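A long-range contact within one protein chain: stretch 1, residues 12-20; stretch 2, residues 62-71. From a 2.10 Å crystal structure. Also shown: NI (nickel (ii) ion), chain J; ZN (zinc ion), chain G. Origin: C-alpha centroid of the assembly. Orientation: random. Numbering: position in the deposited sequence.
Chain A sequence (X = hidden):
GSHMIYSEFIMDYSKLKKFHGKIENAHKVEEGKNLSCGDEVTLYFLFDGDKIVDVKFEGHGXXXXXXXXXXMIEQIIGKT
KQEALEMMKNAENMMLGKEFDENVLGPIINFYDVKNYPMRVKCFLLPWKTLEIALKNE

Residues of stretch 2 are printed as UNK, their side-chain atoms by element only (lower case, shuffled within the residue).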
# COMPACT_ATOMS: atom_id res chain seq x y z
N ASP A 12 1.11 5.93 -9.65
CA ASP A 12 2.35 6.60 -9.49
C ASP A 12 2.41 7.29 -8.11
O ASP A 12 3.39 7.11 -7.41
CB ASP A 12 2.55 7.68 -10.59
CG ASP A 12 2.90 7.07 -11.99
OD1 ASP A 12 3.17 5.86 -12.06
OD2 ASP A 12 2.95 7.82 -13.00
N TYR A 13 1.42 8.12 -7.75
CA TYR A 13 1.47 8.83 -6.49
C TYR A 13 1.41 7.93 -5.24
O TYR A 13 1.88 8.33 -4.20
CB TYR A 13 0.44 9.97 -6.42
CG TYR A 13 1.03 11.24 -7.00
CD1 TYR A 13 1.84 12.07 -6.21
CD2 TYR A 13 0.82 11.59 -8.33
CE1 TYR A 13 2.43 13.19 -6.73
CE2 TYR A 13 1.40 12.73 -8.88
CZ TYR A 13 2.18 13.53 -8.07
OH TYR A 13 2.75 14.66 -8.60
N SER A 14 0.81 6.74 -5.33
CA SER A 14 0.70 5.84 -4.17
C SER A 14 2.07 5.28 -3.79
O SER A 14 2.25 4.85 -2.68
CB SER A 14 -0.21 4.62 -4.43
OG SER A 14 0.41 3.75 -5.40
N LYS A 15 3.00 5.25 -4.73
CA LYS A 15 4.31 4.68 -4.51
C LYS A 15 5.34 5.72 -4.11
O LYS A 15 6.48 5.37 -3.78
CB LYS A 15 4.82 3.99 -5.79
CG LYS A 15 4.14 2.67 -6.08
CD LYS A 15 4.88 1.86 -7.13
CE LYS A 15 4.75 2.48 -8.53
NZ LYS A 15 3.43 2.17 -9.14
N LEU A 16 4.95 6.99 -4.12
CA LEU A 16 5.92 8.06 -3.85
C LEU A 16 6.50 7.91 -2.44
O LEU A 16 5.76 7.65 -1.49
CB LEU A 16 5.23 9.42 -4.01
CG LEU A 16 6.09 10.61 -4.31
CD1 LEU A 16 6.73 10.46 -5.69
CD2 LEU A 16 5.27 11.88 -4.24
N LYS A 17 7.82 8.09 -2.34
CA LYS A 17 8.55 7.93 -1.10
C LYS A 17 9.02 9.20 -0.42
O LYS A 17 9.29 9.18 0.76
CB LYS A 17 9.84 7.12 -1.37
CG LYS A 17 9.64 5.68 -1.84
CD LYS A 17 8.67 4.94 -0.95
CE LYS A 17 8.64 3.46 -1.33
NZ LYS A 17 7.67 2.72 -0.47
N LYS A 18 9.15 10.29 -1.14
CA LYS A 18 9.81 11.48 -0.58
C LYS A 18 9.10 12.12 0.63
O LYS A 18 9.75 12.77 1.40
CB LYS A 18 10.02 12.51 -1.66
CG LYS A 18 8.72 13.02 -2.19
CD LYS A 18 8.89 13.36 -3.67
CE LYS A 18 9.94 14.41 -3.85
NZ LYS A 18 9.98 14.75 -5.28
N PHE A 19 7.79 11.87 0.83
CA PHE A 19 7.07 12.40 2.00
C PHE A 19 6.78 11.40 3.09
O PHE A 19 6.12 11.74 4.06
CB PHE A 19 5.75 13.13 1.60
CG PHE A 19 5.92 14.09 0.50
CD1 PHE A 19 6.90 15.03 0.55
CD2 PHE A 19 5.15 13.97 -0.63
CE1 PHE A 19 7.10 15.89 -0.51
CE2 PHE A 19 5.32 14.81 -1.70
CZ PHE A 19 6.32 15.76 -1.64
N HIS A 20 7.30 10.18 2.99
CA HIS A 20 6.94 9.12 3.93
C HIS A 20 7.98 9.07 5.03
O HIS A 20 9.14 8.94 4.74
CB HIS A 20 6.90 7.77 3.18
CG HIS A 20 6.44 6.65 4.02
ND1 HIS A 20 5.20 6.66 4.63
CD2 HIS A 20 7.03 5.48 4.36
CE1 HIS A 20 5.08 5.56 5.36
NE2 HIS A 20 6.15 4.82 5.17
N UNK A 62 -4.47 1.72 1.43
CA UNK A 62 -4.69 1.49 0.02
C UNK A 62 -3.99 2.53 -0.92
O UNK A 62 -3.44 3.57 -0.49
s UNK A 62 -7.10 2.98 -0.26
c UNK A 62 -6.19 1.43 -0.22
N UNK A 63 -4.02 2.23 -2.21
CA UNK A 63 -3.44 3.11 -3.19
C UNK A 63 -4.11 4.49 -3.28
O UNK A 63 -3.43 5.48 -3.57
c UNK A 63 -3.42 2.41 -4.55
N UNK A 64 -5.40 4.54 -3.07
CA UNK A 64 -6.14 5.77 -3.13
C UNK A 64 -5.82 6.67 -1.93
O UNK A 64 -5.57 7.88 -2.14
c UNK A 64 -8.43 6.80 -3.07
c UNK A 64 -9.48 4.46 -4.67
c UNK A 64 -8.01 4.88 -4.59
c UNK A 64 -7.65 5.51 -3.23
N UNK A 65 -5.82 6.11 -0.71
CA UNK A 65 -5.44 6.88 0.48
C UNK A 65 -3.97 7.36 0.44
O UNK A 65 -3.71 8.50 0.80
o UNK A 65 -4.81 4.99 1.91
c UNK A 65 -5.70 6.12 1.81
N UNK A 66 -3.04 6.51 -0.01
CA UNK A 66 -1.62 6.87 -0.13
C UNK A 66 -1.37 7.88 -1.26
O UNK A 66 -0.63 8.86 -1.04
n UNK A 66 1.13 3.39 -0.28
c UNK A 66 -0.67 5.65 -0.29
c UNK A 66 0.42 3.58 0.85
o UNK A 66 0.60 2.91 1.84
c UNK A 66 -0.67 4.69 0.88
N UNK A 67 -1.98 7.68 -2.43
CA UNK A 67 -1.93 8.65 -3.52
C UNK A 67 -2.47 10.02 -3.10
O UNK A 67 -1.82 11.03 -3.30
c UNK A 67 -2.67 8.16 -4.75
N UNK A 68 -3.63 10.01 -2.48
CA UNK A 68 -4.24 11.24 -1.98
C UNK A 68 -3.36 11.96 -0.96
O UNK A 68 -3.16 13.15 -1.09
o UNK A 68 -6.25 12.22 -1.03
c UNK A 68 -5.60 10.99 -1.38
N UNK A 69 -2.80 11.24 0.01
CA UNK A 69 -1.84 11.80 0.97
C UNK A 69 -0.64 12.50 0.32
O UNK A 69 -0.29 13.62 0.69
o UNK A 69 -2.42 10.05 2.59
c UNK A 69 -0.42 11.34 3.01
c UNK A 69 -1.31 10.71 1.94
N UNK A 70 -0.04 11.85 -0.66
CA UNK A 70 1.09 12.38 -1.28
C UNK A 70 0.75 13.61 -2.14
O UNK A 70 1.53 14.54 -2.19
o UNK A 70 3.45 10.85 -0.52
c UNK A 70 2.65 10.38 -1.30
c UNK A 70 1.79 11.32 -2.14
n UNK A 70 2.48 9.07 -1.47
N UNK A 71 -0.37 13.59 -2.86
CA UNK A 71 -0.75 14.73 -3.69
C UNK A 71 -1.07 15.90 -2.75
O UNK A 71 -0.65 17.02 -3.01
c UNK A 71 -1.40 13.39 -5.70
c UNK A 71 -2.35 15.65 -5.36
c UNK A 71 -1.87 14.42 -4.67
NI NI J . 7.02 2.89 5.85
ZN ZN G . -8.68 2.75 1.43
O HOH W 1 3.66 6.43 -0.60
O HOH W 2 5.90 9.86 -0.11
O HOH W 3 8.12 2.70 4.41
O HOH W 4 8.52 3.88 7.27
O HOH W 5 5.97 3.01 7.14
O HOH W 6 7.35 2.09 8.17

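Position 62 has one carbon and then one sulfur. The sulfur of position 62 lies 2.3 Å from the zinc ion, and its CA-to-CB bond points away from stretch 1. This is Cys-62. It sits at the N-cap, just before the helix that fills the rest of the stretch. Cys-62 SG also accepts a bond from the backbone N of position 65, at 3.4 Å.

Position 63 has a single side-chain carbon, CB. The CB of position 63 lies 3.9 Å from Ser-14 CB. One carbon and nothing more makes this Ala-63. Its backbone O is closer still, with Ala-63 O 3.4 Å from Ser-14 CB.

Position 64 has four carbons, forked at the first, with one arm two carbons long. Its CA-to-CB bond points away from stretch 1, and the side chain touches nothing there. This is Ile-64.

Position 65 has one carbon and then one oxygen, and it is out of reach of stretch 1. The short polar side chain is that of Ser-65. Its N is the donor in the cap described above.

Position 66 has three carbons in line, the third carrying one oxygen and one nitrogen. Its CA-to-CB bond points toward stretch 1. The side-chain nitrogen of position 66 comes within 3.0 Å of Ser-14 O. The terminal amide at this length identifies Gln-66. The bond from Gln-66 NE2 to Ser-14 O is weak, with an angle of 134° at the hydrogen.

Position 67 again has one carbon, CB; the CB of position 67 lies 4.0 Å from Tyr-13 CB. This is Ala-67. Here the two stretches come close, with Ala-67 CA 3.9 Å from Ser-14 CA.

Position 68 has one carbon and then one oxygen. Its CA-to-CB bond points away from stretch 1, with no contact there. This is Ser-68.

Position 69 has a first carbon that carries one oxygen and one carbon. It makes no contact with stretch 1. The branch identifies Thr-69. Thr-69 OG1 donates to Ser-65 O one helical turn back, at 2.7 Å.

Position 70 has two carbons, the second carrying one oxygen and one nitrogen. The nitrogen of position 70 is 2.9 Å from Tyr-13 O, and its oxygen is 3.6 Å from Phe-19 CD2, at the edge of that ring. The short amide is Asn-70. ND2 donates to Tyr-13 O and also to water 1. Asn-70 OD1 accepts from water 2 at 2.7 Å.

Position 71 has a first carbon carrying two more. One of these carbons of position 71 is 3.5 Å from Tyr-13 CG. This is Val-71. Val-71 CG2 lies over a face of the Tyr-13 ring, 3.7 Å from the centroid, in a CH-pi contact.

The contact combines close packing with amide bonds. Small side chains at Ala-63 and Ala-67 accompany the close approach of Ser-14 to the helix. Val-71 covers part of the Tyr-13 ring. Asn-70 has the largest area covered by the other stretch. Its amide reaches the carbonyl of Tyr-13 directly, and Leu-16 O through both waters, the bond from water 2 to Leu-16 O being weak. Water 2 also accepts from Phe-19 N, tying Asn-70 to the Lys-17 to His-20 turn.

Stretch 2 62-71: CAISQASTNV
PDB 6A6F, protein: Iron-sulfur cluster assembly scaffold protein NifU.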